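Local coordinates for periplasmic binding protein/LacI transcriptional regulator (Burkholderia graminis C4D1M, PDB 5HQJ), which probably captures sugars in the periplasm for an ABC transporter and here holds alpha-D-arabinopyranose between its two lobes, at residues A[39-44]-A[265-270]; A[217-222]-A[247-252]; A[93-98]-A[161-166]. All blocks are in the same frame, centred on the assembly; numbering follows the deposited sequence.

Contact 1: A[39-44]-A[265-270]. With 64K (alpha-D-arabinopyranose), chain B.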
loop_
_atom_site.group_PDB
_atom_site.type_symbol
_atom_site.label_atom_id
_atom_site.label_comp_id
_atom_site.label_asym_id
_atom_site.label_seq_id
_atom_site.Cartn_x
_atom_site.Cartn_y
_atom_site.Cartn_z
ATOM N N VAL A 39 -8.582 4.272 -5.612
ATOM C CA VAL A 39 -7.392 4.056 -6.430
ATOM C C VAL A 39 -7.181 2.547 -6.683
ATOM O O VAL A 39 -7.658 1.715 -5.924
ATOM C CB VAL A 39 -6.145 4.653 -5.755
ATOM C CG1 VAL A 39 -6.230 6.162 -5.713
ATOM C CG2 VAL A 39 -6.006 4.121 -4.377
ATOM N N PRO A 40 -6.448 2.195 -7.749
ATOM C CA PRO A 40 -6.434 0.852 -8.334
ATOM C C PRO A 40 -6.097 -0.226 -7.361
ATOM O O PRO A 40 -6.741 -1.249 -7.379
ATOM C CB PRO A 40 -5.368 0.937 -9.416
ATOM C CG PRO A 40 -5.322 2.393 -9.762
ATOM C CD PRO A 40 -5.694 3.163 -8.564
ATOM N N PHE A 41 -5.107 -0.016 -6.517
ATOM C CA PHE A 41 -4.747 -1.053 -5.559
ATOM C C PHE A 41 -5.914 -1.618 -4.749
ATOM O O PHE A 41 -5.944 -2.827 -4.474
ATOM C CB PHE A 41 -3.685 -0.479 -4.618
ATOM C CG PHE A 41 -3.304 -1.390 -3.464
ATOM C CD1 PHE A 41 -2.343 -2.394 -3.618
ATOM C CD2 PHE A 41 -3.853 -1.184 -2.210
ATOM C CE1 PHE A 41 -1.955 -3.196 -2.532
ATOM C CE2 PHE A 41 -3.487 -1.965 -1.130
ATOM C CZ PHE A 41 -2.501 -2.972 -1.278
ATOM N N PHE A 42 -6.850 -0.764 -4.334
ATOM C CA PHE A 42 -7.863 -1.189 -3.373
ATOM C C PHE A 42 -8.997 -2.003 -3.951
ATOM O O PHE A 42 -9.807 -2.525 -3.182
ATOM C CB PHE A 42 -8.426 0.033 -2.644
ATOM C CG PHE A 42 -7.449 0.626 -1.681
ATOM C CD1 PHE A 42 -7.275 0.058 -0.454
ATOM C CD2 PHE A 42 -6.675 1.703 -2.042
ATOM C CE1 PHE A 42 -6.338 0.597 0.458
ATOM C CE2 PHE A 42 -5.758 2.292 -1.148
ATOM C CZ PHE A 42 -5.566 1.717 0.092
ATOM N N ASP A 43 -9.085 -2.058 -5.281
ATOM C CA ASP A 43 -10.068 -2.922 -5.930
ATOM C C ASP A 43 -9.882 -4.337 -5.414
ATOM O O ASP A 43 -10.855 -5.038 -5.155
ATOM C CB ASP A 43 -9.933 -2.870 -7.459
ATOM C CG ASP A 43 -10.604 -1.635 -8.074
ATOM O OD1 ASP A 43 -11.118 -0.752 -7.337
ATOM O OD2 ASP A 43 -10.602 -1.545 -9.329
ATOM N N ASP A 44 -8.645 -4.777 -5.228
ATOM C CA ASP A 44 -8.408 -6.137 -4.726
ATOM C C ASP A 44 -8.880 -6.287 -3.280
ATOM O O ASP A 44 -9.364 -7.344 -2.882
ATOM C CB ASP A 44 -6.925 -6.514 -4.787
ATOM C CG ASP A 44 -6.472 -7.070 -6.155
ATOM O OD1 ASP A 44 -7.299 -7.630 -6.903
ATOM O OD2 ASP A 44 -5.252 -6.961 -6.451
HETATM N N MSE A 265 7.377 -5.597 -5.896
HETATM C CA MSE A 265 6.974 -6.124 -4.596
HETATM C C MSE A 265 5.456 -6.206 -4.583
HETATM O O MSE A 265 4.815 -5.152 -4.663
HETATM C CB MSE A 265 7.479 -5.236 -3.446
HETATM C CG MSE A 265 8.971 -4.976 -3.454
HETATM SE SE MSE A 265 9.914 -6.595 -2.937
HETATM C CE MSE A 265 9.550 -6.602 -1.029
ATOM N N VAL A 266 4.898 -7.428 -4.490
ATOM C CA VAL A 266 3.463 -7.628 -4.527
ATOM C C VAL A 266 2.996 -7.987 -3.138
ATOM O O VAL A 266 3.442 -8.970 -2.581
ATOM C CB VAL A 266 3.057 -8.687 -5.537
ATOM C CG1 VAL A 266 1.525 -8.769 -5.617
ATOM C CG2 VAL A 266 3.668 -8.362 -6.912
ATOM N N GLN A 267 2.115 -7.163 -2.588
ATOM C CA GLN A 267 1.517 -7.380 -1.281
ATOM C C GLN A 267 0.386 -8.414 -1.467
ATOM O O GLN A 267 0.290 -9.000 -2.533
ATOM C CB GLN A 267 1.005 -6.061 -0.703
ATOM C CG GLN A 267 1.998 -4.924 -0.727
ATOM C CD GLN A 267 1.373 -3.716 -0.111
ATOM O OE1 GLN A 267 1.111 -3.687 1.079
ATOM N NE2 GLN A 267 1.106 -2.694 -0.937
ATOM N N ARG A 268 -0.421 -8.652 -0.435
ATOM C CA ARG A 268 -1.573 -9.527 -0.530
ATOM C C ARG A 268 -2.872 -8.759 -0.211
ATOM O O ARG A 268 -3.478 -8.954 0.815
ATOM C CB ARG A 268 -1.379 -10.754 0.399
ATOM C CG ARG A 268 -0.232 -11.674 -0.019
ATOM C CD ARG A 268 -0.362 -13.076 0.506
ATOM N NE ARG A 268 0.599 -13.938 -0.171
ATOM C CZ ARG A 268 1.871 -14.058 0.183
ATOM N NH1 ARG A 268 2.334 -13.386 1.220
ATOM N NH2 ARG A 268 2.668 -14.854 -0.500
ATOM N N PRO A 269 -3.287 -7.837 -1.108
ATOM C CA PRO A 269 -4.460 -6.982 -0.844
ATOM C C PRO A 269 -5.790 -7.765 -0.753
ATOM O O PRO A 269 -6.685 -7.417 0.012
ATOM C CB PRO A 269 -4.439 -5.993 -2.036
ATOM C CG PRO A 269 -3.621 -6.659 -3.110
ATOM C CD PRO A 269 -2.583 -7.455 -2.343
ATOM N N VAL A 270 -5.932 -8.819 -1.561
ATOM C CA VAL A 270 -7.135 -9.642 -1.533
ATOM C C VAL A 270 -7.245 -10.277 -0.151
ATOM O O VAL A 270 -8.299 -10.250 0.471
ATOM C CB VAL A 270 -7.118 -10.752 -2.626
ATOM C CG1 VAL A 270 -8.420 -11.493 -2.599
ATOM C CG2 VAL A 270 -6.934 -10.154 -3.959
HETATM O O2 64K B . 0.007 -0.311 0.211
HETATM C C2 64K B . -0.153 0.898 -0.606
HETATM C C3 64K B . -0.028 0.489 -2.038
HETATM O O3 64K B . 1.331 0.246 -2.323
HETATM C C4 64K B . -0.470 1.594 -2.991
HETATM O O4 64K B . 0.432 2.716 -2.970
HETATM C C5 64K B . -1.792 2.082 -2.605
HETATM O O5 64K B . -1.709 2.655 -1.276
HETATM C C1 64K B . -1.502 1.508 -0.349
HETATM O O1 64K B . -1.531 1.984 0.941
#
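Gln267 meets Phe41 where the chain leaves strand 263-266 of one lobe and passes toward helix 269-284, in the two-lobed type I periplasmic binding protein fold; the sugar lies beside both residues. The chain of Gln267, extended beyond CG, runs across Phe41 at roughly a right angle, and the amide is nearly parallel to the ring, the two planes being 19° apart. Its NE2 sits obliquely to that ring, 3.5 Å from Phe41 CE1. From there Gln267 NE2 gives an almost straight hydrogen bond to O2 of the arabinose (2.9 Å, 174° at the hydrogen). The same nitrogen also bonds to Asp247 OD1, while Gln267 OE1 is bonded to Thr130 OG1. With partners at both ends, the amide is fixed in its rotation as well as its position.

Phe41 turns its CG anti to the backbone N, which brings the ring over the sugar: C3 of the arabinose stands 3.9 Å above the plane of the Phe41 ring, over its centre. This is the flat apolar wall familiar from sugar-binding pockets.

Pro269, in the first turn of its helix, approaches the same ring obliquely, with Pro269 CB 3.7 Å from Phe41 CZ. It also lies alongside Asp44, pointing the same way, so that Pro269 CG comes within 3.7 Å of Asp44 CB. The carboxylate of Asp44 is paired outside this contact, OD2 forming a salt bridge with Lys311.

Val270 completes the approach between helices 42-56 and 269-284. Its CG2 packs 3.7 Å from Asp44 CB, and its backbone makes a CA-H...O contact, Val270 CA lying 3.5 Å from Asp44 O with 157° at the hydrogen.

Contact 2: A[217-222]-A[247-252]; sequences VSQVGG and DDLPDT. With 64K (alpha-D-arabinopyranose), chain B.
Ser218 only borders Asp247, its carbonyl carbon C lying 4.4 Å from Asp247 OD2; Ser218 OG is hydrogen-bonded instead to Asp192. Gln219 carries most of the contact. Its backbone N donates to O4 of the arabinose at 3.0 Å, bent to 146° at the hydrogen. With chi1 at 44°, CG lies between the backbone N and the carbonyl carbon, and Gln219 CG comes to 3.4 Å from sugar C4. Its CB faces the second segment, 3.2 Å from Asp247 OD2 and also against the CD1 methyl of Leu249. That carboxylate oxygen accepts a very short hydrogen bond, 2.5 Å, from sugar O3, while Asp247 OD1 takes one from Gln267; each oxygen is thus engaged separately, which holds the group in place. A water bonds to Gln219 O at 3.2 Å and to Thr252 OG1, the latter at a doubtfully short distance. Gly222, in helix 221-229, has its CA 5.2 Å from the CA of Thr252 in helix 250-258. Both segments follow neighbouring parallel strands, 211-216 and 242-246, and form part of the sugar site at the C-terminal ends of the parallel strands of a Rossmann-like alpha/beta lobe.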
loop_
_atom_site.group_PDB
_atom_site.type_symbol
_atom_site.label_atom_id
_atom_site.label_comp_id
_atom_site.label_asym_id
_atom_site.label_seq_id
_atom_site.Cartn_x
_atom_site.Cartn_y
_atom_site.Cartn_z
ATOM N N VAL A 217 7.868 3.172 -4.300
ATOM C CA VAL A 217 7.350 2.533 -3.107
ATOM C C VAL A 217 5.811 2.624 -3.004
ATOM O O VAL A 217 5.224 2.117 -2.031
ATOM C CB VAL A 217 7.973 3.108 -1.809
ATOM C CG1 VAL A 217 9.474 2.766 -1.774
ATOM C CG2 VAL A 217 7.657 4.633 -1.593
ATOM N N SER A 218 5.170 3.293 -3.966
ATOM C CA SER A 218 3.710 3.367 -4.045
ATOM C C SER A 218 3.239 2.896 -5.435
ATOM O O SER A 218 4.039 2.703 -6.324
ATOM C CB SER A 218 3.225 4.780 -3.748
ATOM O OG SER A 218 3.545 5.632 -4.812
ATOM N N GLN A 219 1.944 2.668 -5.611
ATOM C CA GLN A 219 1.529 1.936 -6.807
ATOM C C GLN A 219 1.786 2.727 -8.095
ATOM O O GLN A 219 1.952 2.106 -9.126
ATOM C CB GLN A 219 0.049 1.491 -6.736
ATOM C CG GLN A 219 -0.948 2.507 -6.234
ATOM C CD GLN A 219 -0.958 3.755 -7.063
ATOM O OE1 GLN A 219 -0.394 4.774 -6.678
ATOM N NE2 GLN A 219 -1.599 3.687 -8.214
ATOM N N VAL A 220 1.882 4.056 -8.028
ATOM C CA VAL A 220 2.165 4.902 -9.219
ATOM C C VAL A 220 3.631 4.913 -9.737
ATOM O O VAL A 220 3.916 5.335 -10.886
ATOM C CB VAL A 220 1.776 6.358 -8.930
ATOM C CG1 VAL A 220 2.878 7.084 -8.149
ATOM C CG2 VAL A 220 1.454 7.094 -10.216
ATOM N N GLY A 221 4.558 4.458 -8.919
ATOM C CA GLY A 221 5.951 4.619 -9.288
ATOM C C GLY A 221 6.313 3.792 -10.500
ATOM O O GLY A 221 6.967 4.280 -11.448
ATOM N N GLY A 222 5.873 2.532 -10.508
ATOM C CA GLY A 222 6.100 1.680 -11.662
ATOM C C GLY A 222 5.513 2.253 -12.942
ATOM O O GLY A 222 6.197 2.354 -13.952
ATOM N N ASP A 247 3.500 -3.156 -6.071
ATOM C CA ASP A 247 2.152 -3.600 -6.450
ATOM C C ASP A 247 2.148 -4.139 -7.873
ATOM O O ASP A 247 3.187 -4.168 -8.542
ATOM C CB ASP A 247 1.148 -2.481 -6.243
ATOM C CG ASP A 247 1.130 -1.973 -4.799
ATOM O OD1 ASP A 247 1.275 -2.793 -3.840
ATOM O OD2 ASP A 247 0.999 -0.748 -4.583
ATOM N N ASP A 248 1.012 -4.682 -8.294
ATOM C CA ASP A 248 0.949 -5.422 -9.563
ATOM C C ASP A 248 -0.165 -4.895 -10.459
ATOM O O ASP A 248 -0.792 -5.665 -11.183
ATOM C CB ASP A 248 0.753 -6.940 -9.332
ATOM C CG ASP A 248 -0.682 -7.305 -8.970
ATOM O OD1 ASP A 248 -1.315 -6.465 -8.302
ATOM O OD2 ASP A 248 -1.153 -8.411 -9.335
ATOM N N LEU A 249 -0.386 -3.584 -10.414
ATOM C CA LEU A 249 -1.242 -2.892 -11.391
ATOM C C LEU A 249 -0.902 -3.291 -12.813
ATOM O O LEU A 249 0.268 -3.483 -13.116
ATOM C CB LEU A 249 -1.062 -1.387 -11.293
ATOM C CG LEU A 249 -1.885 -0.551 -10.339
ATOM C CD1 LEU A 249 -1.682 -1.012 -8.911
ATOM C CD2 LEU A 249 -1.449 0.897 -10.559
ATOM N N PRO A 250 -1.913 -3.401 -13.710
ATOM C CA PRO A 250 -1.605 -3.901 -15.059
ATOM C C PRO A 250 -0.455 -3.167 -15.775
ATOM O O PRO A 250 0.365 -3.765 -16.436
ATOM C CB PRO A 250 -2.930 -3.702 -15.797
ATOM C CG PRO A 250 -3.964 -3.863 -14.719
ATOM C CD PRO A 250 -3.361 -3.224 -13.500
ATOM N N ASP A 251 -0.383 -1.853 -15.592
ATOM C CA ASP A 251 0.701 -1.048 -16.173
ATOM C C ASP A 251 2.085 -1.441 -15.648
ATOM O O ASP A 251 3.096 -1.412 -16.374
ATOM C CB ASP A 251 0.472 0.448 -15.907
ATOM C CG ASP A 251 -0.613 1.040 -16.788
ATOM O OD1 ASP A 251 -0.750 0.604 -17.946
ATOM O OD2 ASP A 251 -1.326 1.947 -16.317
ATOM N N THR A 252 2.125 -1.795 -14.374
ATOM C CA THR A 252 3.352 -2.236 -13.728
ATOM C C THR A 252 3.792 -3.605 -14.278
ATOM O O THR A 252 4.973 -3.836 -14.612
ATOM C CB THR A 252 3.136 -2.308 -12.192
ATOM O OG1 THR A 252 2.725 -1.035 -11.691
ATOM C CG2 THR A 252 4.395 -2.700 -11.501
HETATM O O2 64K B . 0.007 -0.311 0.211
HETATM C C2 64K B . -0.153 0.898 -0.606
HETATM C C3 64K B . -0.028 0.489 -2.038
HETATM O O3 64K B . 1.331 0.246 -2.323
HETATM C C4 64K B . -0.470 1.594 -2.991
HETATM O O4 64K B . 0.432 2.716 -2.970
HETATM C C5 64K B . -1.792 2.082 -2.605
HETATM O O5 64K B . -1.709 2.655 -1.276
HETATM C C1 64K B . -1.502 1.508 -0.349
HETATM O O1 64K B . -1.531 1.984 0.941
HETATM O O HOH W 1 1.789 -1.059 -9.357
#

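Contact 3: A[93-98]-A[161-166]. With 64K (alpha-D-arabinopyranose), chain B.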
loop_
_atom_site.group_PDB
_atom_site.type_symbol
_atom_site.label_atom_id
_atom_site.label_comp_id
_atom_site.label_asym_id
_atom_site.label_seq_id
_atom_site.Cartn_x
_atom_site.Cartn_y
_atom_site.Cartn_z
ATOM N N ASN A 93 -5.011 7.152 5.645
ATOM C CA ASN A 93 -4.130 8.025 4.886
ATOM C C ASN A 93 -3.112 8.739 5.770
ATOM O O ASN A 93 -1.935 8.824 5.425
ATOM C CB ASN A 93 -4.943 9.044 4.095
ATOM C CG ASN A 93 -5.334 8.531 2.703
ATOM O OD1 ASN A 93 -4.477 8.150 1.889
ATOM N ND2 ASN A 93 -6.601 8.544 2.433
ATOM N N GLU A 94 -3.579 9.208 6.916
ATOM C CA GLU A 94 -2.728 9.901 7.883
ATOM C C GLU A 94 -3.188 9.541 9.320
ATOM O O GLU A 94 -4.334 9.793 9.690
ATOM C CB GLU A 94 -2.771 11.411 7.616
ATOM C CG GLU A 94 -1.632 12.215 8.267
ATOM C CD GLU A 94 -1.795 12.292 9.759
ATOM O OE1 GLU A 94 -0.788 12.104 10.474
ATOM O OE2 GLU A 94 -2.944 12.517 10.201
ATOM N N PRO A 95 -2.291 8.927 10.120
ATOM C CA PRO A 95 -2.692 8.204 11.335
ATOM C C PRO A 95 -3.242 9.083 12.449
ATOM O O PRO A 95 -4.179 8.671 13.135
ATOM C CB PRO A 95 -1.388 7.524 11.794
ATOM C CG PRO A 95 -0.320 8.307 11.200
ATOM C CD PRO A 95 -0.839 8.841 9.899
ATOM N N LYS A 96 -2.672 10.272 12.632
ATOM C CA LYS A 96 -3.068 11.097 13.759
ATOM C C LYS A 96 -4.487 11.597 13.515
ATOM O O LYS A 96 -5.297 11.601 14.431
ATOM C CB LYS A 96 -2.091 12.273 13.990
ATOM C CG LYS A 96 -0.650 11.865 14.411
ATOM C CD LYS A 96 0.223 11.548 13.182
ATOM C CE LYS A 96 1.625 11.033 13.522
ATOM N NZ LYS A 96 2.359 10.610 12.284
ATOM N N SER A 97 -4.795 11.971 12.270
ATOM C CA SER A 97 -6.086 12.555 11.933
ATOM C C SER A 97 -7.291 11.785 12.491
ATOM O O SER A 97 -8.311 12.355 12.865
ATOM C CB SER A 97 -6.226 12.640 10.404
ATOM O OG SER A 97 -5.274 13.524 9.844
ATOM N N VAL A 98 -7.175 10.470 12.508
ATOM C CA VAL A 98 -8.339 9.619 12.680
ATOM C C VAL A 98 -8.402 8.963 14.079
ATOM O O VAL A 98 -9.353 8.246 14.405
ATOM C CB VAL A 98 -8.333 8.555 11.555
ATOM C CG1 VAL A 98 -7.249 7.508 11.792
ATOM C CG2 VAL A 98 -9.706 7.964 11.371
ATOM N N GLY A 161 2.356 11.731 3.910
ATOM C CA GLY A 161 1.901 11.475 5.268
ATOM C C GLY A 161 1.581 10.033 5.582
ATOM O O GLY A 161 1.252 9.686 6.713
ATOM N N ALA A 162 1.684 9.188 4.566
ATOM C CA ALA A 162 1.349 7.780 4.688
ATOM C C ALA A 162 2.387 6.984 5.470
ATOM O O ALA A 162 3.560 6.915 5.084
ATOM C CB ALA A 162 1.168 7.184 3.298
ATOM N N VAL A 163 1.946 6.343 6.548
ATOM C CA VAL A 163 2.837 5.548 7.382
ATOM C C VAL A 163 3.463 4.381 6.643
ATOM O O VAL A 163 4.652 4.104 6.823
ATOM C CB VAL A 163 2.101 5.000 8.626
ATOM C CG1 VAL A 163 2.780 3.740 9.182
ATOM C CG2 VAL A 163 2.037 6.062 9.689
ATOM N N ASN A 164 2.698 3.664 5.826
ATOM C CA ASN A 164 3.230 2.457 5.263
ATOM C C ASN A 164 4.294 2.899 4.269
ATOM O O ASN A 164 5.321 2.256 4.179
ATOM C CB ASN A 164 2.134 1.551 4.653
ATOM C CG ASN A 164 1.258 2.236 3.595
ATOM O OD1 ASN A 164 1.246 3.456 3.439
ATOM N ND2 ASN A 164 0.481 1.415 2.879
ATOM N N LEU A 165 4.045 4.002 3.547
ATOM C CA LEU A 165 4.970 4.462 2.523
ATOM C C LEU A 165 6.215 4.977 3.176
ATOM O O LEU A 165 7.309 4.671 2.747
ATOM C CB LEU A 165 4.352 5.548 1.664
ATOM C CG LEU A 165 3.136 5.145 0.862
ATOM C CD1 LEU A 165 2.817 6.255 -0.099
ATOM C CD2 LEU A 165 3.317 3.795 0.132
ATOM N N ASN A 166 6.062 5.714 4.271
ATOM C CA ASN A 166 7.249 6.220 4.945
ATOM C C ASN A 166 8.082 5.117 5.595
ATOM O O ASN A 166 9.295 5.197 5.610
ATOM C CB ASN A 166 6.877 7.281 5.991
ATOM C CG ASN A 166 6.380 8.545 5.356
ATOM O OD1 ASN A 166 6.681 8.834 4.198
ATOM N ND2 ASN A 166 5.636 9.323 6.107
HETATM O O2 64K B . 0.007 -0.311 0.211
HETATM C C2 64K B . -0.153 0.898 -0.606
HETATM C C3 64K B . -0.028 0.489 -2.038
HETATM O O3 64K B . 1.331 0.246 -2.323
HETATM C C4 64K B . -0.470 1.594 -2.991
HETATM O O4 64K B . 0.432 2.716 -2.970
HETATM C C5 64K B . -1.792 2.082 -2.605
HETATM O O5 64K B . -1.709 2.655 -1.276
HETATM C C1 64K B . -1.502 1.508 -0.349
HETATM O O1 64K B . -1.531 1.984 0.941
#
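Pro95 and Val163 make the apolar centre of this small contact. Pro95 directs its CB toward the other segment, and the valine branch lies obliquely across the proline ring, Pro95 CG 3.6 Å from Val163 CG2. That methyl is set anti to the valine's carbonyl carbon, beside the backbone N. Next to this pair the backbones meet without a conventional hydrogen bond: Ala162 CA lies 3.5 Å from Asn93 O, a CA-H...O contact with 142° at the hydrogen.

Glu94 brings only its aliphatic part across, CG lying 4.1 Å from Gly161 O. Its bend at chi2 turns the carboxylate back to its own segment, where Glu94 OE2 accepts twice: from Ser97 OG at 2.6 Å through the anti lone pair, and from Ser97 N at 2.8 Å on the syn side, 19° out of the carboxylate plane. The two bonds tie down the turn that carries Pro95.

Asn164 faces the sugar instead, its ND2 donating to arabinose O1 at 2.9 Å (163° at the hydrogen), while Asn164 OD1 accepts from Lys36 NZ.

The arrangement thus joins the two lobes: 93-98 is the loop between strand 87-90 and helix 99-106 of one, and 161-166 leads from strand 150-156 into helix 163-176 of the other.

In the fold
From the N terminus, residues 39-44 open the long loop that contact 1 closes at 265-270, and the other two contacts nest inside it. Contact 3 closes first, joining 93-98 to 161-166; contact 2 follows in series, a short closure within one lobe from 217-222 to 247-252. Contacts 1 and 3 both span the two lobes, their centres about 18 Å apart. Contact 2 touches each of them: Met265 O lies 2.8 Å from Asp247 N, a probable hydrogen bond, and Val217 O packs 3.3 Å from Leu165 CD2. All three reach the same arabinose, so the binding site draws together distant parts of the chain.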